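Local coordinates for kcn28 (Kitasatospora, PDB 6J31), which has the two-domain GT-B architecture of the erythromycin biosynthesis protein CIII-like family and binds a peptide carrying modified side chains, at residues S128-M133 / G303-I308; Q147-P152 / A156-F161; M318-Q323 / A329-V334. All coordinates share one frame; numbering follows the deposited sequence.

The chain carries a seven-stranded and a six-stranded parallel sheet. Contact 1 bridges the two: its first segment follows strand 124-128 of the larger sheet, and its second begins helix 305-314, beside the smaller sheet. Contact 3 follows in the chain and packs helix 327-336 on strand 318-320 of the smaller sheet. Their centres are 11 Å apart, and Asn330 meets Trp131 and Gly303, which ties the interdomain contact to helix 327-336. Contact 2 is nested in sequence between the two segments of contact 1. It joins helices 142-150 and 152-167, with its centre 28 Å from that of contact 1 and 32 Å from that of contact 3. Contacts 1 and 2 both reach the bound peptide.

Contact 1. Residues S128-M133 / G303-I308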
loop_
_atom_site.group_PDB
_atom_site.type_symbol
_atom_site.label_atom_id
_atom_site.label_comp_id
_atom_site.label_asym_id
_atom_site.label_seq_id
_atom_site.Cartn_x
_atom_site.Cartn_y
_atom_site.Cartn_z
ATOM N N SER A 128 -7.164 4.060 4.380
ATOM C CA SER A 128 -6.810 3.650 3.024
ATOM C C SER A 128 -5.302 3.646 2.854
ATOM O O SER A 128 -4.670 4.704 3.006
ATOM C CB SER A 128 -7.448 4.576 1.998
ATOM O OG SER A 128 -7.000 4.242 0.697
ATOM N N PRO A 129 -4.681 2.506 2.529
ATOM C CA PRO A 129 -3.219 2.477 2.375
ATOM C C PRO A 129 -2.712 3.015 1.049
ATOM O O PRO A 129 -1.496 3.197 0.899
ATOM C CB PRO A 129 -2.898 0.985 2.508
ATOM C CG PRO A 129 -4.104 0.316 1.935
ATOM C CD PRO A 129 -5.278 1.168 2.370
ATOM N N THR A 130 -3.589 3.285 0.090
ATOM C CA THR A 130 -3.186 3.835 -1.195
ATOM C C THR A 130 -4.245 4.850 -1.615
ATOM O O THR A 130 -5.166 5.164 -0.856
ATOM C CB THR A 130 -2.977 2.724 -2.234
ATOM O OG1 THR A 130 -2.385 3.280 -3.413
ATOM C CG2 THR A 130 -4.301 2.070 -2.602
ATOM N N TRP A 131 -4.114 5.375 -2.827
ATOM C CA TRP A 131 -5.047 6.395 -3.274
ATOM C C TRP A 131 -6.454 5.824 -3.425
ATOM O O TRP A 131 -6.647 4.622 -3.628
ATOM C CB TRP A 131 -4.582 7.022 -4.590
ATOM C CG TRP A 131 -4.129 6.074 -5.669
ATOM C CD1 TRP A 131 -2.849 5.659 -5.906
ATOM C CD2 TRP A 131 -4.941 5.456 -6.682
ATOM N NE1 TRP A 131 -2.814 4.816 -6.990
ATOM C CE2 TRP A 131 -4.082 4.675 -7.485
ATOM C CE3 TRP A 131 -6.308 5.483 -6.983
ATOM C CZ2 TRP A 131 -4.546 3.926 -8.567
ATOM C CZ3 TRP A 131 -6.767 4.738 -8.061
ATOM C CH2 TRP A 131 -5.888 3.971 -8.838
ATOM N N VAL A 132 -7.441 6.699 -3.287
ATOM C CA VAL A 132 -8.834 6.308 -3.323
ATOM C C VAL A 132 -9.406 6.594 -4.707
ATOM O O VAL A 132 -8.797 7.272 -5.531
ATOM C CB VAL A 132 -9.655 7.025 -2.224
ATOM C CG1 VAL A 132 -9.121 6.669 -0.843
ATOM C CG2 VAL A 132 -9.634 8.533 -2.449
ATOM N N MET A 133 -10.603 6.072 -4.968
ATOM C CA MET A 133 -11.268 6.258 -6.253
ATOM C C MET A 133 -12.411 7.238 -6.061
ATOM O O MET A 133 -13.467 6.861 -5.530
ATOM C CB MET A 133 -11.796 4.930 -6.796
ATOM C CG MET A 133 -12.207 3.957 -5.714
ATOM S SD MET A 133 -11.224 2.456 -5.806
ATOM C CE MET A 133 -10.396 2.757 -7.348
ATOM N N GLY A 303 6.650 0.120 -8.413
ATOM C CA GLY A 303 5.728 1.226 -8.269
ATOM C C GLY A 303 4.604 1.017 -7.281
ATOM O O GLY A 303 3.598 1.732 -7.351
ATOM N N GLY A 304 4.731 0.057 -6.370
ATOM C CA GLY A 304 3.783 -0.031 -5.279
ATOM C C GLY A 304 3.874 1.185 -4.376
ATOM O O GLY A 304 4.905 1.853 -4.299
ATOM N N MET A 305 2.761 1.486 -3.704
ATOM C CA MET A 305 2.683 2.704 -2.903
ATOM C C MET A 305 3.718 2.699 -1.784
ATOM O O MET A 305 4.244 3.754 -1.409
ATOM C CB MET A 305 1.271 2.872 -2.340
ATOM C CG MET A 305 1.017 4.209 -1.666
ATOM S SD MET A 305 1.372 5.638 -2.717
ATOM C CE MET A 305 -0.015 5.594 -3.851
ATOM N N GLY A 306 4.002 1.524 -1.218
ATOM C CA GLY A 306 4.988 1.446 -0.152
ATOM C C GLY A 306 6.383 1.806 -0.626
ATOM O O GLY A 306 7.085 2.599 0.006
ATOM N N GLY A 307 6.803 1.225 -1.752
ATOM C CA GLY A 307 8.120 1.536 -2.283
ATOM C C GLY A 307 8.249 2.983 -2.724
ATOM O O GLY A 307 9.274 3.626 -2.483
ATOM N N ILE A 308 7.212 3.516 -3.377
ATOM C CA ILE A 308 7.278 4.881 -3.890
ATOM C C ILE A 308 7.400 5.881 -2.749
ATOM O O ILE A 308 8.206 6.818 -2.806
ATOM C CB ILE A 308 6.055 5.174 -4.774
ATOM C CG1 ILE A 308 6.291 4.622 -6.176
ATOM C CG2 ILE A 308 5.765 6.672 -4.815
ATOM C CD1 ILE A 308 5.097 4.721 -7.060
#
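Met305 reaches Thr130 and Trp131 through a folded side chain. CG stands anti to the backbone N (chi1 -171°). Bends at chi2 (55°) and chi3 (74°) then carry the methyl CE round to the other segment. CE lies 3.3 Å from Thr130 OG1. It also meets the edge of the Trp131 indole, near the ring plane, with CE and CD1 3.5 Å apart. Further back, Met305 CG is 3.7 Å from Pro129 O. The contact has no hydrogen bond across it. Thr130 OG1 bonds to Asp326 OD2, and Trp131 NE1 bonds to Asn330 OD1 on helix 327-336. These bonds help hold the hydroxyl and the indole edge, which lie side by side in front of CE. The contact spans the two halves of a GT-B fold. Segment 128-133 leaves strand 124-128 of one parallel sheet. Met305 is in the first turn of helix 305-314, which links strands 298-301 and 318-320 of the other. Gly304 is the N-cap of that helix, and its O accepts Ile308 N at 3.0 Å. Ser128 OG donates to Thr130 O over 2.6 Å, within the loop itself. Thr130 also touches the bound (2E,2'E)-3,3'-(1,2-phenylene)di(prop-2-enoic acid), and Thr130 and Trp131 pack on modified peptide side chains.

Contact 2. Residues Q147-P152 / A156-F161; sequences QLKQDP and AHYRRF
Ala156 N donates to Pro152 O at 2.9 Å, with an N-H...O angle of 154°, an ordinary i to i+4 bond in the first turn of helix 152-167. Asp151 is the N-cap of this helix, and its OD1 takes Arg153 N. The contact with the preceding helix is carried by Lys149 and Tyr158, whose side chains cross at about a right angle. Lys149 bends at chi2 and chi4 to lay its CE over one face of the Tyr158 ring, 3.5 Å above the plane and offset toward the rim. CE is 3.6 Å from Tyr158 CG. The ammonium follows as a cation-pi partner: Lys149 NZ is 4.6 Å from the ring centroid and 9° off the ring normal. Closer to the backbone, Lys149 CG lies 3.9 Å from Tyr158 CD2. The opposite face of the ring has His157 CD2 over its centre, 4.0 Å above the plane, so the phenol is held between a lysine and an imidazole. His157 ND1 is in turn bonded to Asp79 OD1. At the far end of the ring, Leu148 CD1 comes within 4.2 Å of Tyr158 OH. That hydroxyl is hydrogen-bonded to the backbone of the bound peptide. Leu148 also packs on helix 74-96. The arrangement is that of two consecutive helices joined by a tight turn, the second N-capped by Asp151, with Tyr158 at the peptide site.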
loop_
_atom_site.group_PDB
_atom_site.type_symbol
_atom_site.label_atom_id
_atom_site.label_comp_id
_atom_site.label_asym_id
_atom_site.label_seq_id
_atom_site.Cartn_x
_atom_site.Cartn_y
_atom_site.Cartn_z
ATOM N N GLN A 147 -20.187 -4.321 -18.524
ATOM C CA GLN A 147 -19.801 -5.487 -19.307
ATOM C C GLN A 147 -19.646 -6.709 -18.410
ATOM O O GLN A 147 -19.977 -7.830 -18.812
ATOM C CB GLN A 147 -18.521 -5.193 -20.086
ATOM C CG GLN A 147 -18.570 -5.693 -21.525
ATOM C CD GLN A 147 -19.725 -5.079 -22.319
ATOM O OE1 GLN A 147 -20.257 -4.024 -21.963
ATOM N NE2 GLN A 147 -20.117 -5.745 -23.399
ATOM N N LEU A 148 -19.147 -6.504 -17.190
ATOM C CA LEU A 148 -19.057 -7.590 -16.221
ATOM C C LEU A 148 -20.438 -8.145 -15.892
ATOM O O LEU A 148 -20.608 -9.359 -15.728
ATOM C CB LEU A 148 -18.376 -7.079 -14.951
ATOM C CG LEU A 148 -16.851 -7.078 -14.850
ATOM C CD1 LEU A 148 -16.420 -6.540 -13.496
ATOM C CD2 LEU A 148 -16.314 -8.483 -15.054
ATOM N N LYS A 149 -21.437 -7.266 -15.780
ATOM C CA LYS A 149 -22.794 -7.691 -15.463
ATOM C C LYS A 149 -23.454 -8.451 -16.607
ATOM O O LYS A 149 -24.457 -9.136 -16.376
ATOM C CB LYS A 149 -23.632 -6.480 -15.058
ATOM C CG LYS A 149 -23.099 -5.784 -13.811
ATOM C CD LYS A 149 -24.209 -5.179 -12.963
ATOM C CE LYS A 149 -23.636 -4.493 -11.734
ATOM N NZ LYS A 149 -23.511 -3.020 -11.908
ATOM N N GLN A 150 -22.943 -8.324 -17.835
ATOM C CA GLN A 150 -23.456 -9.143 -18.930
ATOM C C GLN A 150 -23.041 -10.599 -18.783
ATOM O O GLN A 150 -23.790 -11.498 -19.183
ATOM C CB GLN A 150 -22.994 -8.591 -20.278
ATOM C CG GLN A 150 -23.436 -7.165 -20.536
ATOM C CD GLN A 150 -24.902 -6.957 -20.198
ATOM O OE1 GLN A 150 -25.785 -7.591 -20.780
ATOM N NE2 GLN A 150 -25.168 -6.069 -19.246
ATOM N N ASP A 151 -21.860 -10.849 -18.236
ATOM C CA ASP A 151 -21.440 -12.218 -17.969
ATOM C C ASP A 151 -22.330 -12.806 -16.880
ATOM O O ASP A 151 -22.546 -12.158 -15.848
ATOM C CB ASP A 151 -19.971 -12.239 -17.541
ATOM C CG ASP A 151 -19.351 -13.631 -17.590
ATOM O OD1 ASP A 151 -20.025 -14.618 -17.230
ATOM O OD2 ASP A 151 -18.173 -13.735 -17.994
ATOM N N PRO A 152 -22.867 -14.015 -17.067
ATOM C CA PRO A 152 -23.664 -14.630 -15.995
ATOM C C PRO A 152 -22.900 -14.765 -14.692
ATOM O O PRO A 152 -23.495 -14.629 -13.616
ATOM C CB PRO A 152 -24.041 -15.995 -16.585
ATOM C CG PRO A 152 -24.045 -15.759 -18.062
ATOM C CD PRO A 152 -22.919 -14.798 -18.315
ATOM N N ALA A 156 -24.234 -12.877 -11.447
ATOM C CA ALA A 156 -24.456 -13.657 -10.233
ATOM C C ALA A 156 -23.689 -13.066 -9.057
ATOM O O ALA A 156 -24.188 -13.044 -7.926
ATOM C CB ALA A 156 -24.051 -15.113 -10.456
ATOM N N HIS A 157 -22.471 -12.581 -9.310
ATOM C CA HIS A 157 -21.656 -12.007 -8.245
ATOM C C HIS A 157 -22.318 -10.772 -7.646
ATOM O O HIS A 157 -22.441 -10.650 -6.423
ATOM C CB HIS A 157 -20.265 -11.668 -8.778
ATOM C CG HIS A 157 -19.495 -10.742 -7.892
ATOM N ND1 HIS A 157 -18.670 -11.188 -6.882
ATOM C CD2 HIS A 157 -19.434 -9.389 -7.860
ATOM C CE1 HIS A 157 -18.135 -10.149 -6.264
ATOM N NE2 HIS A 157 -18.582 -9.047 -6.838
ATOM N N TYR A 158 -22.740 -9.835 -8.498
ATOM C CA TYR A 158 -23.361 -8.612 -7.997
ATOM C C TYR A 158 -24.685 -8.894 -7.299
ATOM O O TYR A 158 -25.079 -8.151 -6.393
ATOM C CB TYR A 158 -23.546 -7.617 -9.141
ATOM C CG TYR A 158 -22.264 -6.903 -9.496
ATOM C CD1 TYR A 158 -21.814 -5.833 -8.735
ATOM C CD2 TYR A 158 -21.493 -7.311 -10.576
ATOM C CE1 TYR A 158 -20.639 -5.183 -9.045
ATOM C CE2 TYR A 158 -20.315 -6.664 -10.896
ATOM C CZ TYR A 158 -19.895 -5.599 -10.124
ATOM O OH TYR A 158 -18.726 -4.941 -10.426
ATOM N N ARG A 159 -25.395 -9.943 -7.710
ATOM C CA ARG A 159 -26.613 -10.319 -7.003
ATOM C C ARG A 159 -26.299 -10.845 -5.606
ATOM O O ARG A 159 -27.014 -10.536 -4.647
ATOM C CB ARG A 159 -27.387 -11.351 -7.813
ATOM C CG ARG A 159 -28.189 -10.751 -8.935
ATOM C CD ARG A 159 -28.916 -11.822 -9.712
ATOM N NE ARG A 159 -29.789 -11.239 -10.718
ATOM C CZ ARG A 159 -30.982 -10.722 -10.444
ATOM N NH1 ARG A 159 -31.434 -10.721 -9.195
ATOM N NH2 ARG A 159 -31.721 -10.195 -11.411
ATOM N N ARG A 160 -25.250 -11.662 -5.477
ATOM C CA ARG A 160 -24.875 -12.171 -4.164
ATOM C C ARG A 160 -24.409 -11.038 -3.260
ATOM O O ARG A 160 -24.692 -11.034 -2.055
ATOM C CB ARG A 160 -23.789 -13.234 -4.306
ATOM C CG ARG A 160 -23.428 -13.936 -3.017
ATOM C CD ARG A 160 -22.640 -15.200 -3.287
ATOM N NE ARG A 160 -21.255 -14.925 -3.654
ATOM C CZ ARG A 160 -20.205 -15.270 -2.916
ATOM N NH1 ARG A 160 -20.384 -15.877 -1.750
ATOM N NH2 ARG A 160 -18.976 -14.989 -3.332
ATOM N N PHE A 161 -23.686 -10.072 -3.827
ATOM C CA PHE A 161 -23.231 -8.922 -3.059
ATOM C C PHE A 161 -24.420 -8.130 -2.517
ATOM O O PHE A 161 -24.466 -7.794 -1.328
ATOM C CB PHE A 161 -22.328 -8.060 -3.948
ATOM C CG PHE A 161 -21.303 -7.259 -3.196
ATOM C CD1 PHE A 161 -21.589 -6.711 -1.958
ATOM C CD2 PHE A 161 -20.032 -7.083 -3.726
ATOM C CE1 PHE A 161 -20.640 -5.984 -1.270
ATOM C CE2 PHE A 161 -19.074 -6.357 -3.041
ATOM C CZ PHE A 161 -19.378 -5.807 -1.810
#

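Contact 3. Residues M318-Q323 / A329-V334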
loop_
_atom_site.group_PDB
_atom_site.type_symbol
_atom_site.label_atom_id
_atom_site.label_comp_id
_atom_site.label_asym_id
_atom_site.label_seq_id
_atom_site.Cartn_x
_atom_site.Cartn_y
_atom_site.Cartn_z
ATOM N N MET A 318 13.478 7.255 -8.981
ATOM C CA MET A 318 12.965 5.909 -9.179
ATOM C C MET A 318 12.801 5.578 -10.655
ATOM O O MET A 318 12.397 6.422 -11.457
ATOM C CB MET A 318 11.629 5.728 -8.443
ATOM C CG MET A 318 11.791 5.738 -6.924
ATOM S SD MET A 318 10.251 5.810 -5.994
ATOM C CE MET A 318 9.985 7.584 -5.933
ATOM N N VAL A 319 13.136 4.339 -11.001
ATOM C CA VAL A 319 12.756 3.731 -12.269
ATOM C C VAL A 319 11.619 2.767 -11.966
ATOM O O VAL A 319 11.791 1.819 -11.191
ATOM C CB VAL A 319 13.941 3.011 -12.933
ATOM C CG1 VAL A 319 13.480 2.277 -14.180
ATOM C CG2 VAL A 319 15.046 4.002 -13.272
ATOM N N VAL A 320 10.449 3.021 -12.542
ATOM C CA VAL A 320 9.221 2.333 -12.167
ATOM C C VAL A 320 8.837 1.360 -13.273
ATOM O O VAL A 320 8.848 1.720 -14.456
ATOM C CB VAL A 320 8.083 3.331 -11.894
ATOM C CG1 VAL A 320 6.862 2.605 -11.368
ATOM C CG2 VAL A 320 8.541 4.396 -10.919
ATOM N N ALA A 321 8.489 0.130 -12.885
ATOM C CA ALA A 321 8.062 -0.923 -13.804
ATOM C C ALA A 321 6.693 -1.414 -13.348
ATOM O O ALA A 321 6.583 -2.463 -12.696
ATOM C CB ALA A 321 9.069 -2.070 -13.858
ATOM N N PRO A 322 5.627 -0.689 -13.679
ATOM C CA PRO A 322 4.306 -1.039 -13.151
ATOM C C PRO A 322 3.795 -2.350 -13.726
ATOM O O PRO A 322 4.055 -2.698 -14.881
ATOM C CB PRO A 322 3.430 0.138 -13.593
ATOM C CG PRO A 322 4.100 0.627 -14.838
ATOM C CD PRO A 322 5.573 0.479 -14.574
ATOM N N GLN A 323 3.057 -3.085 -12.894
ATOM C CA GLN A 323 2.471 -4.354 -13.312
ATOM C C GLN A 323 1.075 -4.527 -12.722
ATOM O O GLN A 323 0.089 -4.597 -13.460
ATOM C CB GLN A 323 3.378 -5.524 -12.904
ATOM C CG GLN A 323 4.843 -5.356 -13.314
ATOM C CD GLN A 323 5.488 -6.635 -13.803
ATOM O OE1 GLN A 323 4.829 -7.664 -13.943
ATOM N NE2 GLN A 323 6.791 -6.576 -14.064
ATOM N N ALA A 329 -1.022 3.772 -12.325
ATOM C CA ALA A 329 -1.271 5.153 -11.926
ATOM C C ALA A 329 -0.133 5.694 -11.069
ATOM O O ALA A 329 0.272 6.851 -11.230
ATOM C CB ALA A 329 -2.604 5.260 -11.187
ATOM N N ASN A 330 0.414 4.865 -10.172
ATOM C CA ASN A 330 1.535 5.302 -9.341
ATOM C C ASN A 330 2.743 5.657 -10.197
ATOM O O ASN A 330 3.456 6.629 -9.911
ATOM C CB ASN A 330 1.905 4.216 -8.331
ATOM C CG ASN A 330 0.848 4.018 -7.259
ATOM O OD1 ASN A 330 -0.101 4.793 -7.149
ATOM N ND2 ASN A 330 1.020 2.981 -6.447
ATOM N N ALA A 331 2.986 4.879 -11.254
ATOM C CA ALA A 331 4.066 5.188 -12.182
ATOM C C ALA A 331 3.821 6.522 -12.872
ATOM O O ALA A 331 4.755 7.306 -13.073
ATOM C CB ALA A 331 4.206 4.070 -13.213
ATOM N N GLU A 332 2.571 6.789 -13.257
ATOM C CA GLU A 332 2.251 8.058 -13.899
ATOM C C GLU A 332 2.497 9.232 -12.960
ATOM O O GLU A 332 3.054 10.257 -13.369
ATOM C CB GLU A 332 0.794 8.053 -14.365
ATOM C CG GLU A 332 0.533 7.262 -15.632
ATOM C CD GLU A 332 1.573 7.526 -16.699
ATOM O OE1 GLU A 332 1.820 8.713 -17.001
ATOM O OE2 GLU A 332 2.139 6.551 -17.239
ATOM N N SER A 333 2.124 9.080 -11.687
ATOM C CA SER A 333 2.266 10.171 -10.728
ATOM C C SER A 333 3.723 10.579 -10.556
ATOM O O SER A 333 4.060 11.762 -10.674
ATOM C CB SER A 333 1.651 9.772 -9.387
ATOM O OG SER A 333 0.284 9.433 -9.553
ATOM N N VAL A 334 4.605 9.616 -10.264
ATOM C CA VAL A 334 6.003 9.956 -10.020
ATOM C C VAL A 334 6.680 10.460 -11.289
ATOM O O VAL A 334 7.563 11.325 -11.226
ATOM C CB VAL A 334 6.758 8.760 -9.413
ATOM C CG1 VAL A 334 6.324 8.545 -7.976
ATOM C CG2 VAL A 334 6.539 7.494 -10.245
#
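The puckered ring of Pro322 sets CB, CG and CD against the Ala331 methyl, and no aromatic ring takes part between the segments. The closest of these ring atoms, Pro322 CG, is 3.8 Å from Ala331 CB. The planar amide of Asn330 lies beside this interface and does not touch the strand. Its oxygen faces Trp131, and its ND2 bonds to Gly303 O, in the loop that leads into helix 305-314. Between strand and helix the contact is wholly apolar. Val320 sets CG1 anti to its own backbone N (chi1 -174°), which aims this branch at Ala331. Val320 CG1 and Ala331 CB are 3.6 Å apart. The other branch serves the next turn of the helix, with Val320 CG2 3.7 Å from Val334 CG2. The small Ala331 methyl thus fits against both Val320 and Pro322. Met318 adds a looser touch, its CE 4.3 Å from Val334 CG1. Met318 and Val334 also both pack on Ile308 of the preceding helix. The axes of strand 318-320 and helix 329-334 approach to 9.3 Å, with an angle of 145° between their directions. The helix therefore runs back roughly antiparallel to the strand, before the chain enters strand 340-342. This is the beta-alpha-beta crossover of a Rossmann-like domain, one half of the GT-B fold.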